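Local coordinates for protein heroin esterase (Rhodococcus sp., PDB 1LZL) that probably hydrolyses acetyl esters such as those of heroin, as an esterase of the alpha/beta hydrolase fold, at residues 3-7 with 257-261; 65-71 with 111-117. Residue numbers count along the deposited sequence, not the author numbering.

Interaction 1: 3-7 with 257-261; sequences TFPTL and MELDP
Neither segment is a regular helix or strand: each makes a type I beta turn, F4 to L7 in the N-terminal loop before helix 9-14 and M257 to D260 in the loop after strand 252-257. The nearest CA atoms, those of L7 and L259, stay 8.2 Å apart, so side chains alone bridge the gap. F4 (chi1 m) points its CA-to-CB bond toward the other segment and sets ring atom CD1 3.8 Å from CD1 of L259. P5 follows with phi near -69°, a value its ring favours at this second position of the turn, which is closed by L7 N donating to F4 O at 3.0 Å. T6 takes chi1 p and donates from OG1 to OE2 of E258 (2.8 Å); E258, extended with chi1 and chi2 both t, also accepts from G287 N through OE1. The turn of 257-261, closed only by a weak hydrogen bond from D260 N to M257 O (3.4 Å), is the one that, in alpha/beta hydrolases, carries the acidic member of the triad: D260 hydrogen-bonds H290 through OD2, consistent with that role, and caps L262 N through OD1. L7 completes the first segment, its CG 4.0 Å from L259 CD1. L259 (chi1 m, chi2 t) brings one methyl, CD1, against both F4 and L7, while its CD2 lies 3.9 Å from T6 OG1.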
loop_
_atom_site.group_PDB
_atom_site.type_symbol
_atom_site.label_atom_id
_atom_site.label_comp_id
_atom_site.label_asym_id
_atom_site.label_seq_id
_atom_site.Cartn_x
_atom_site.Cartn_y
_atom_site.Cartn_z
ATOM N N THR A 3 19.824 20.511 5.475
ATOM C CA THR A 3 18.364 20.756 5.585
ATOM C C THR A 3 17.656 19.708 6.433
ATOM O O THR A 3 16.746 19.999 7.225
ATOM C CB THR A 3 17.739 20.775 4.171
ATOM O OG1 THR A 3 18.355 21.828 3.424
ATOM C CG2 THR A 3 16.264 21.094 4.196
ATOM N N PHE A 4 18.054 18.459 6.289
ATOM C CA PHE A 4 17.519 17.328 7.051
ATOM C C PHE A 4 18.670 16.541 7.663
ATOM O O PHE A 4 19.153 15.517 7.141
ATOM C CB PHE A 4 16.714 16.378 6.144
ATOM C CG PHE A 4 15.497 17.021 5.500
ATOM C CD1 PHE A 4 14.375 17.326 6.247
ATOM C CD2 PHE A 4 15.515 17.310 4.148
ATOM C CE1 PHE A 4 13.240 17.908 5.707
ATOM C CE2 PHE A 4 14.380 17.924 3.603
ATOM C CZ PHE A 4 13.262 18.240 4.362
ATOM N N PRO A 5 19.191 17.058 8.771
ATOM C CA PRO A 5 20.445 16.498 9.319
ATOM C C PRO A 5 20.259 15.095 9.890
ATOM O O PRO A 5 21.268 14.354 9.995
ATOM C CB PRO A 5 20.847 17.549 10.358
ATOM C CG PRO A 5 19.664 18.421 10.598
ATOM C CD PRO A 5 18.672 18.210 9.473
ATOM N N THR A 6 19.031 14.625 10.172
ATOM C CA THR A 6 18.880 13.253 10.625
ATOM C C THR A 6 18.826 12.258 9.483
ATOM O O THR A 6 18.824 11.035 9.669
ATOM C CB THR A 6 17.602 13.034 11.458
ATOM O OG1 THR A 6 16.465 13.170 10.598
ATOM C CG2 THR A 6 17.501 14.058 12.578
ATOM N N LEU A 7 18.792 12.699 8.221
ATOM C CA LEU A 7 18.798 11.743 7.147
ATOM C C LEU A 7 19.992 10.825 7.140
ATOM O O LEU A 7 21.140 11.196 7.397
ATOM C CB LEU A 7 18.814 12.501 5.790
ATOM C CG LEU A 7 17.483 12.714 5.111
ATOM C CD1 LEU A 7 17.665 13.568 3.851
ATOM C CD2 LEU A 7 16.874 11.375 4.766
ATOM N N MET A 257 8.423 5.774 8.265
ATOM C CA MET A 257 9.686 6.442 8.002
ATOM C C MET A 257 9.780 7.704 8.847
ATOM O O MET A 257 8.778 8.325 9.144
ATOM C CB MET A 257 9.823 6.768 6.521
ATOM C CG MET A 257 9.645 5.561 5.619
ATOM S SD MET A 257 10.967 4.350 5.740
ATOM C CE MET A 257 10.091 2.810 5.804
ATOM N N GLU A 258 11.025 8.059 9.206
ATOM C CA GLU A 258 11.192 9.152 10.164
ATOM C C GLU A 258 10.631 10.500 9.707
ATOM O O GLU A 258 9.960 11.188 10.465
ATOM C CB GLU A 258 12.696 9.278 10.446
ATOM C CG GLU A 258 12.939 10.369 11.489
ATOM C CD GLU A 258 14.366 10.534 11.955
ATOM O OE1 GLU A 258 15.074 9.512 12.052
ATOM O OE2 GLU A 258 14.747 11.712 12.259
ATOM N N LEU A 259 10.972 10.885 8.483
ATOM C CA LEU A 259 10.674 12.198 7.944
ATOM C C LEU A 259 9.451 12.159 7.046
ATOM O O LEU A 259 9.236 13.032 6.200
ATOM C CB LEU A 259 11.889 12.759 7.172
ATOM C CG LEU A 259 13.139 12.981 8.022
ATOM C CD1 LEU A 259 14.231 13.596 7.176
ATOM C CD2 LEU A 259 12.872 13.893 9.211
ATOM N N ASP A 260 8.567 11.183 7.231
ATOM C CA ASP A 260 7.300 11.064 6.527
ATOM C C ASP A 260 6.165 11.692 7.287
ATOM O O ASP A 260 5.903 11.378 8.493
ATOM C CB ASP A 260 7.040 9.566 6.338
ATOM C CG ASP A 260 5.846 9.210 5.490
ATOM O OD1 ASP A 260 5.061 10.111 5.109
ATOM O OD2 ASP A 260 5.736 8.015 5.174
ATOM N N PRO A 261 5.344 12.582 6.734
ATOM C CA PRO A 261 4.190 13.112 7.452
ATOM C C PRO A 261 3.230 11.991 7.901
ATOM O O PRO A 261 2.491 12.170 8.861
ATOM C CB PRO A 261 3.427 13.939 6.395
ATOM C CG PRO A 261 4.210 13.853 5.165
ATOM C CD PRO A 261 5.489 13.114 5.356
#

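Interaction 2: 65-71 with 111-117; sequences VKIRFVT and FAVANVE
Strands 65-71 and 112-116 run antiparallel, their axes 4.5 Å apart at closest and their N-to-C directions 148° apart, and side chains alternate between the two faces. F111 leads in, its ring turned off the contact onto P80. A112 sits across from T71 (CA to CA 4.6 Å); its small CB meets F69 CE1 at 3.8 Å, and its CA makes a CA-H...O contact of 3.3 Å with V70 O. V113 forms a hydrogen-bonded pair with V70: V113 N to V70 O and V70 N to V113 O are both 2.9 Å. Both valines take chi1 t and lie on the face packed by helix 99-109, where beta-branched apolar residues suit strand and core alike. A114 pairs with F69 without hydrogen bonds, CA to CA 4.6 Å; its small methyl admits the edge of the F69 ring (chi1 t), F69 CD1 lying 4.2 Å from A114 CB, and lets I67 CG2 approach A114 CB at 3.7 Å. The pairing belongs to the N-terminal, antiparallel part of the alpha/beta-hydrolase sheet, where 65-72 lies between strands 49-56 and 112-116. N115 forms the second hydrogen-bonded pair, R68 N to N115 O at 2.8 Å and N115 N to R68 O at 2.9 Å; buried N115 satisfies its amide ND2 on A95 O, and R68 NH2 forms a salt bridge with D99. Beta-branched V116, suited to a buried strand position beside L83, pairs with I67 without hydrogen bonds and touches V65, CG1 to CG1 3.7 Å. E117 N donates to K66 O at 2.9 Å, while E117 OE1, a carboxylate oxygen, accepts from A95 N.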
loop_
_atom_site.group_PDB
_atom_site.type_symbol
_atom_site.label_atom_id
_atom_site.label_comp_id
_atom_site.label_asym_id
_atom_site.label_seq_id
_atom_site.Cartn_x
_atom_site.Cartn_y
_atom_site.Cartn_z
ATOM N N VAL A 65 -12.041 -5.213 -12.750
ATOM C CA VAL A 65 -10.794 -4.780 -12.129
ATOM C C VAL A 65 -9.700 -5.698 -12.612
ATOM O O VAL A 65 -9.710 -6.901 -12.312
ATOM C CB VAL A 65 -10.945 -4.806 -10.600
ATOM C CG1 VAL A 65 -9.663 -4.392 -9.900
ATOM C CG2 VAL A 65 -12.103 -3.885 -10.205
ATOM N N LYS A 66 -8.737 -5.113 -13.347
ATOM C CA LYS A 66 -7.653 -6.009 -13.763
ATOM C C LYS A 66 -6.642 -6.236 -12.622
ATOM O O LYS A 66 -6.437 -5.393 -11.774
ATOM C CB LYS A 66 -6.872 -5.472 -14.955
ATOM C CG LYS A 66 -7.806 -5.136 -16.121
ATOM C CD LYS A 66 -8.559 -6.362 -16.642
ATOM C CE LYS A 66 -9.331 -6.041 -17.922
ATOM N NZ LYS A 66 -10.260 -7.153 -18.296
ATOM N N ILE A 67 -6.046 -7.425 -12.639
ATOM C CA ILE A 67 -5.075 -7.877 -11.676
ATOM C C ILE A 67 -3.836 -8.372 -12.429
ATOM O O ILE A 67 -3.942 -9.234 -13.313
ATOM C CB ILE A 67 -5.639 -9.013 -10.810
ATOM C CG1 ILE A 67 -6.857 -8.520 -10.017
ATOM C CG2 ILE A 67 -4.562 -9.610 -9.914
ATOM C CD1 ILE A 67 -7.589 -9.698 -9.361
ATOM N N ARG A 68 -2.679 -7.853 -12.082
ATOM C CA ARG A 68 -1.415 -8.390 -12.592
ATOM C C ARG A 68 -1.028 -9.519 -11.650
ATOM O O ARG A 68 -0.608 -9.297 -10.505
ATOM C CB ARG A 68 -0.334 -7.322 -12.639
ATOM C CG ARG A 68 -0.695 -6.150 -13.534
ATOM C CD ARG A 68 0.330 -5.064 -13.582
ATOM N NE ARG A 68 1.625 -5.310 -14.215
ATOM C CZ ARG A 68 1.822 -5.361 -15.517
ATOM N NH1 ARG A 68 0.803 -5.218 -16.360
ATOM N NH2 ARG A 68 3.056 -5.558 -15.929
ATOM N N PHE A 69 -1.172 -10.743 -12.134
ATOM C CA PHE A 69 -1.077 -11.948 -11.303
ATOM C C PHE A 69 0.243 -12.635 -11.598
ATOM O O PHE A 69 0.487 -13.192 -12.695
ATOM C CB PHE A 69 -2.281 -12.835 -11.605
ATOM C CG PHE A 69 -2.378 -14.064 -10.724
ATOM C CD1 PHE A 69 -2.464 -13.914 -9.351
ATOM C CD2 PHE A 69 -2.417 -15.355 -11.250
ATOM C CE1 PHE A 69 -2.597 -15.005 -8.489
ATOM C CE2 PHE A 69 -2.520 -16.461 -10.420
ATOM C CZ PHE A 69 -2.584 -16.280 -9.041
ATOM N N VAL A 70 1.135 -12.556 -10.638
ATOM C CA VAL A 70 2.513 -13.002 -10.672
ATOM C C VAL A 70 2.621 -14.342 -9.971
ATOM O O VAL A 70 2.232 -14.483 -8.791
ATOM C CB VAL A 70 3.472 -11.975 -10.052
ATOM C CG1 VAL A 70 4.938 -12.390 -10.274
ATOM C CG2 VAL A 70 3.226 -10.577 -10.627
ATOM N N THR A 71 3.126 -15.337 -10.693
ATOM C CA THR A 71 3.279 -16.655 -10.056
ATOM C C THR A 71 4.702 -17.185 -10.197
ATOM O O THR A 71 5.416 -16.931 -11.169
ATOM C CB THR A 71 2.268 -17.663 -10.622
ATOM O OG1 THR A 71 2.385 -17.637 -12.058
ATOM C CG2 THR A 71 0.837 -17.238 -10.307
ATOM N N PHE A 111 5.298 -17.419 -3.573
ATOM C CA PHE A 111 3.922 -17.022 -3.322
ATOM C C PHE A 111 3.381 -16.369 -4.602
ATOM O O PHE A 111 4.122 -15.689 -5.323
ATOM C CB PHE A 111 3.780 -16.048 -2.158
ATOM C CG PHE A 111 4.166 -16.546 -0.779
ATOM C CD1 PHE A 111 4.432 -17.887 -0.531
ATOM C CD2 PHE A 111 4.284 -15.625 0.274
ATOM C CE1 PHE A 111 4.792 -18.262 0.750
ATOM C CE2 PHE A 111 4.613 -15.996 1.566
ATOM C CZ PHE A 111 4.874 -17.348 1.783
ATOM N N ALA A 112 2.088 -16.585 -4.857
ATOM C CA ALA A 112 1.416 -15.798 -5.891
ATOM C C ALA A 112 1.194 -14.377 -5.403
ATOM O O ALA A 112 1.101 -14.112 -4.203
ATOM C CB ALA A 112 0.086 -16.449 -6.235
ATOM N N VAL A 113 1.152 -13.446 -6.360
ATOM C CA VAL A 113 0.893 -12.056 -6.016
ATOM C C VAL A 113 -0.167 -11.525 -6.961
ATOM O O VAL A 113 -0.034 -11.594 -8.188
ATOM C CB VAL A 113 2.167 -11.209 -6.096
ATOM C CG1 VAL A 113 1.797 -9.776 -5.711
ATOM C CG2 VAL A 113 3.288 -11.748 -5.215
ATOM N N ALA A 114 -1.242 -11.008 -6.376
ATOM C CA ALA A 114 -2.353 -10.431 -7.152
ATOM C C ALA A 114 -2.236 -8.914 -7.009
ATOM O O ALA A 114 -2.651 -8.372 -5.972
ATOM C CB ALA A 114 -3.680 -10.966 -6.631
ATOM N N ASN A 115 -1.616 -8.260 -7.972
ATOM C CA ASN A 115 -1.357 -6.818 -7.939
ATOM C C ASN A 115 -2.492 -6.049 -8.593
ATOM O O ASN A 115 -2.754 -6.185 -9.796
ATOM C CB ASN A 115 -0.036 -6.667 -8.675
ATOM C CG ASN A 115 0.499 -5.267 -8.760
ATOM O OD1 ASN A 115 -0.038 -4.381 -8.089
ATOM N ND2 ASN A 115 1.510 -5.042 -9.592
ATOM N N VAL A 116 -3.234 -5.278 -7.797
ATOM C CA VAL A 116 -4.561 -4.789 -8.248
ATOM C C VAL A 116 -4.548 -3.442 -8.963
ATOM O O VAL A 116 -4.024 -2.442 -8.427
ATOM C CB VAL A 116 -5.502 -4.680 -7.030
ATOM C CG1 VAL A 116 -6.890 -4.232 -7.473
ATOM C CG2 VAL A 116 -5.609 -5.968 -6.226
ATOM N N GLU A 117 -5.131 -3.388 -10.149
ATOM C CA GLU A 117 -5.301 -2.119 -10.886
ATOM C C GLU A 117 -6.587 -1.440 -10.452
ATOM O O GLU A 117 -7.648 -1.602 -11.054
ATOM C CB GLU A 117 -5.290 -2.379 -12.384
ATOM C CG GLU A 117 -5.189 -1.080 -13.189
ATOM C CD GLU A 117 -3.773 -0.609 -13.289
ATOM O OE1 GLU A 117 -3.310 0.115 -12.397
ATOM O OE2 GLU A 117 -3.087 -0.956 -14.264
#

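In the fold
The two contacts lie on opposite sides of the chain's centre, 33 Å apart between centres and about 19 Å between nearest atoms, and they do not touch. One eight-stranded mixed sheet relates them: interaction 2 joins its second and third strands in spatial order, where the antiparallel part meets the parallel one, whereas interaction 1 sits beyond the C-terminal end of the seventh, 252-257. In sequence, both segments of interaction 2 fall between 3-7 and 257-261. Of the two contacts, only interaction 1 holds a member of the probable triad of S160, H290 and D260; the N-terminal loop touches its neighbours E258 and L259, not D260 itself, while interaction 2 builds the sheet away from it.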